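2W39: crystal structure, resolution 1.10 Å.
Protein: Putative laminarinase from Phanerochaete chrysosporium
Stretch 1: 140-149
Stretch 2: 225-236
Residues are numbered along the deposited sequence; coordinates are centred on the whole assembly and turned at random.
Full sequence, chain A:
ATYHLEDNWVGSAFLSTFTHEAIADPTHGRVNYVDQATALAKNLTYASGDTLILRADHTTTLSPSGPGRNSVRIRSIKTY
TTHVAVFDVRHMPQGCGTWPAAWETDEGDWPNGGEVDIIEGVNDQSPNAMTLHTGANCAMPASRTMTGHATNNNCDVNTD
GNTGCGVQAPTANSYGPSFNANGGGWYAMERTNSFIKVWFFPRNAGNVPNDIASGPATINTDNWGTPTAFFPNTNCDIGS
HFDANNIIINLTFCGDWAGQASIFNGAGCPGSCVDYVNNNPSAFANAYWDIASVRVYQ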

# COMPACT_ATOMS: atom_id res chain seq x y z
N MET A 140 -15.45 -14.19 -1.82
CA MET A 140 -14.42 -14.90 -2.56
C MET A 140 -14.55 -16.40 -2.30
O MET A 140 -14.91 -16.81 -1.19
CB MET A 140 -13.03 -14.42 -2.13
CG MET A 140 -12.75 -12.97 -2.50
SD MET A 140 -12.72 -12.76 -4.30
CE MET A 140 -13.59 -11.20 -4.53
N PRO A 141 -14.26 -17.22 -3.32
CA PRO A 141 -14.35 -18.66 -3.13
C PRO A 141 -13.26 -19.17 -2.21
O PRO A 141 -12.19 -18.57 -2.11
CB PRO A 141 -14.21 -19.24 -4.54
CG PRO A 141 -13.69 -18.17 -5.38
CD PRO A 141 -13.87 -16.87 -4.69
N ALA A 142 -13.54 -20.28 -1.53
CA ALA A 142 -12.58 -20.84 -0.58
C ALA A 142 -11.27 -21.24 -1.25
O ALA A 142 -10.20 -21.12 -0.65
CB ALA A 142 -13.19 -22.03 0.14
N SER A 143 -11.36 -21.72 -2.49
CA SER A 143 -10.20 -22.16 -3.24
C SER A 143 -10.15 -21.45 -4.57
O SER A 143 -11.12 -21.48 -5.33
CB SER A 143 -10.25 -23.69 -3.44
OG SER A 143 -9.11 -24.16 -4.13
N ARG A 144 -9.03 -20.80 -4.86
CA ARG A 144 -8.77 -20.26 -6.18
C ARG A 144 -7.27 -20.15 -6.39
O ARG A 144 -6.49 -20.13 -5.43
CB ARG A 144 -9.49 -18.91 -6.39
CG ARG A 144 -8.94 -17.71 -5.61
CD ARG A 144 -9.48 -17.58 -4.20
NE ARG A 144 -9.21 -16.22 -3.72
CZ ARG A 144 -9.49 -15.76 -2.51
NH1 ARG A 144 -10.10 -16.53 -1.61
NH2 ARG A 144 -9.16 -14.50 -2.21
N THR A 145 -6.87 -20.09 -7.64
CA THR A 145 -5.46 -20.21 -7.98
C THR A 145 -4.66 -18.94 -7.64
O THR A 145 -4.81 -17.89 -8.29
CB THR A 145 -5.33 -20.63 -9.45
OG1 THR A 145 -5.82 -21.97 -9.55
CG2 THR A 145 -3.89 -20.62 -9.90
N MET A 146 -3.79 -19.10 -6.65
CA MET A 146 -2.91 -18.02 -6.20
C MET A 146 -1.86 -18.66 -5.31
O MET A 146 -2.04 -19.79 -4.85
CB MET A 146 -3.70 -16.96 -5.43
CG MET A 146 -4.35 -17.47 -4.16
SD MET A 146 -5.51 -16.26 -3.54
CE MET A 146 -6.08 -17.06 -2.05
N THR A 147 -0.76 -17.95 -5.06
CA THR A 147 0.28 -18.49 -4.18
C THR A 147 0.08 -18.13 -2.70
O THR A 147 0.62 -18.79 -1.81
CB THR A 147 1.67 -18.05 -4.60
OG1 THR A 147 1.76 -16.64 -4.40
CG2 THR A 147 1.95 -18.39 -6.06
N GLY A 148 -0.72 -17.10 -2.44
CA GLY A 148 -0.99 -16.67 -1.08
C GLY A 148 -2.12 -17.43 -0.40
O GLY A 148 -2.76 -18.31 -0.99
N HIS A 149 -2.40 -17.03 0.84
CA HIS A 149 -3.33 -17.73 1.71
C HIS A 149 -4.46 -16.78 2.11
O HIS A 149 -4.22 -15.75 2.72
CB HIS A 149 -2.58 -18.22 2.96
CG HIS A 149 -3.48 -18.61 4.09
ND1 HIS A 149 -4.13 -19.82 4.13
CD2 HIS A 149 -3.84 -17.95 5.22
CE1 HIS A 149 -4.85 -19.90 5.23
NE2 HIS A 149 -4.70 -18.77 5.91
N GLY A 225 2.75 -15.69 -14.76
CA GLY A 225 2.60 -16.78 -13.80
C GLY A 225 1.44 -16.54 -12.84
O GLY A 225 0.68 -15.57 -12.94
N THR A 226 1.33 -17.42 -11.86
CA THR A 226 0.24 -17.38 -10.91
C THR A 226 0.36 -16.17 -9.99
O THR A 226 1.44 -15.90 -9.46
CB THR A 226 0.25 -18.69 -10.13
OG1 THR A 226 -0.04 -19.73 -11.06
CG2 THR A 226 -0.76 -18.69 -9.01
N PRO A 227 -0.75 -15.45 -9.77
CA PRO A 227 -0.69 -14.30 -8.87
C PRO A 227 -0.50 -14.69 -7.41
O PRO A 227 -0.80 -15.82 -6.99
CB PRO A 227 -2.06 -13.63 -9.07
CG PRO A 227 -2.95 -14.75 -9.46
CD PRO A 227 -2.10 -15.65 -10.33
N THR A 228 0.01 -13.76 -6.63
CA THR A 228 0.13 -13.92 -5.19
C THR A 228 -1.26 -13.88 -4.52
O THR A 228 -1.56 -14.70 -3.65
CB THR A 228 1.05 -12.84 -4.62
OG1 THR A 228 2.30 -12.87 -5.33
CG2 THR A 228 1.30 -13.07 -3.16
N ALA A 229 -2.07 -12.91 -4.94
CA ALA A 229 -3.46 -12.81 -4.49
C ALA A 229 -4.35 -12.76 -5.72
O ALA A 229 -4.05 -12.06 -6.68
CB ALA A 229 -3.69 -11.55 -3.63
N PHE A 230 -5.46 -13.50 -5.67
CA PHE A 230 -6.45 -13.56 -6.75
C PHE A 230 -7.81 -13.34 -6.13
O PHE A 230 -8.20 -14.00 -5.16
CB PHE A 230 -6.37 -14.95 -7.39
CG PHE A 230 -7.30 -15.20 -8.57
CD1 PHE A 230 -7.74 -16.50 -8.82
CD2 PHE A 230 -7.68 -14.20 -9.47
CE1 PHE A 230 -8.54 -16.80 -9.90
CE2 PHE A 230 -8.49 -14.49 -10.57
CZ PHE A 230 -8.91 -15.80 -10.78
N PHE A 231 -8.52 -12.39 -6.72
CA PHE A 231 -9.89 -12.03 -6.34
C PHE A 231 -10.75 -12.20 -7.58
O PHE A 231 -10.96 -11.26 -8.35
CB PHE A 231 -9.93 -10.60 -5.82
CG PHE A 231 -9.08 -10.39 -4.61
CD1 PHE A 231 -7.83 -9.77 -4.72
CD2 PHE A 231 -9.50 -10.83 -3.35
CE1 PHE A 231 -7.03 -9.59 -3.57
CE2 PHE A 231 -8.71 -10.64 -2.21
CZ PHE A 231 -7.48 -10.02 -2.33
N PRO A 232 -11.23 -13.43 -7.83
CA PRO A 232 -12.05 -13.68 -9.02
C PRO A 232 -13.47 -13.15 -8.82
O PRO A 232 -13.85 -12.72 -7.72
CB PRO A 232 -12.06 -15.21 -9.10
CG PRO A 232 -11.94 -15.64 -7.69
CD PRO A 232 -10.99 -14.65 -7.04
N ASN A 233 -14.27 -13.21 -9.88
CA ASN A 233 -15.65 -12.74 -9.80
C ASN A 233 -16.68 -13.82 -9.49
O ASN A 233 -17.89 -13.57 -9.57
CB ASN A 233 -16.02 -11.95 -11.06
CG ASN A 233 -16.12 -12.81 -12.31
OD1 ASN A 233 -15.81 -14.01 -12.29
ND2 ASN A 233 -16.57 -12.21 -13.41
N THR A 234 -16.21 -15.00 -9.09
CA THR A 234 -17.10 -16.12 -8.80
C THR A 234 -18.30 -15.73 -7.94
O THR A 234 -19.44 -16.14 -8.21
CB THR A 234 -16.29 -17.19 -8.08
OG1 THR A 234 -15.10 -17.44 -8.83
CG2 THR A 234 -17.07 -18.49 -7.91
N ASN A 235 -18.01 -14.98 -6.87
CA ASN A 235 -19.01 -14.55 -5.90
C ASN A 235 -18.98 -13.04 -5.67
O ASN A 235 -19.38 -12.54 -4.62
CB ASN A 235 -18.77 -15.28 -4.57
CG ASN A 235 -18.77 -16.79 -4.72
OD1 ASN A 235 -17.72 -17.44 -4.72
ND2 ASN A 235 -19.96 -17.37 -4.84
N CYS A 236 -18.51 -12.31 -6.68
CA CYS A 236 -18.42 -10.85 -6.58
C CYS A 236 -18.35 -10.25 -7.96
O CYS A 236 -17.41 -10.54 -8.70
CB CYS A 236 -17.16 -10.45 -5.82
SG CYS A 236 -17.01 -8.66 -5.66
O HOH W 1 3.76 -15.09 -5.25

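Residues 140-149, which form little regular structure, lie along residues 225-236, whose centre is the strand beginning at Ala-229; together they bury 742 Å². Overall the two stretches run in opposite directions, Met-140 across from Asn-235 and Thr-147 from Thr-228, where the CA atoms come within 4.7 Å; near Met-146 and Thr-147 the local register runs the same way, with Pro-227 and then Thr-228 as partners.

Met-140 covers the most surface. Its CA-to-CB bond points away, but chi1 and chi2, both m, bring the thioether back to the other stretch. Met-140 SD lies 3.8 Å from Phe-231 CB and 3.8 Å from Pro-232 CD, and at the edge of the Phe-231 ring, 5.2 Å from its centroid; Met-140 CE reaches Cys-236 CB at 3.9 Å. Beside it, Pro-141 CD packs on Pro-232 CG at 3.8 Å, an apolar contact between two prolines.

Phe-230, the next largest contributor, points toward the first stretch and is engaged through both backbone and ring. Its carbonyl accepts two hydrogen bonds from one guanidinium, Arg-144 NE to Phe-230 O at 2.8 Å and Arg-144 NH2 to the same O at 3.1 Å, so the oxygen lies near the guanidinium plane. Arg-144 NH1 donates to Pro-141 O at 3.0 Å, tying the side chain to its own stretch as well. Arg-144 CG approaches the ring obliquely, 3.6 Å from Phe-230 CD1, before the side chain turns away to the carbonyl. Phe-230 N makes a weak hydrogen bond to Met-146 SD at 3.5 Å, while Met-146 CB meets Phe-230 CB at 3.9 Å.

Farther along, backbone bonds take over: Thr-147 N donates to Pro-227 O at 2.9 Å, and Gly-148 N to Thr-228 O at 2.8 Å. An ideal CB on Gly-148 would lie 2.6 Å from Thr-228 O, a clash. One water bridges Thr-147 OG1 and Thr-228 OG1, 2.7 Å from each.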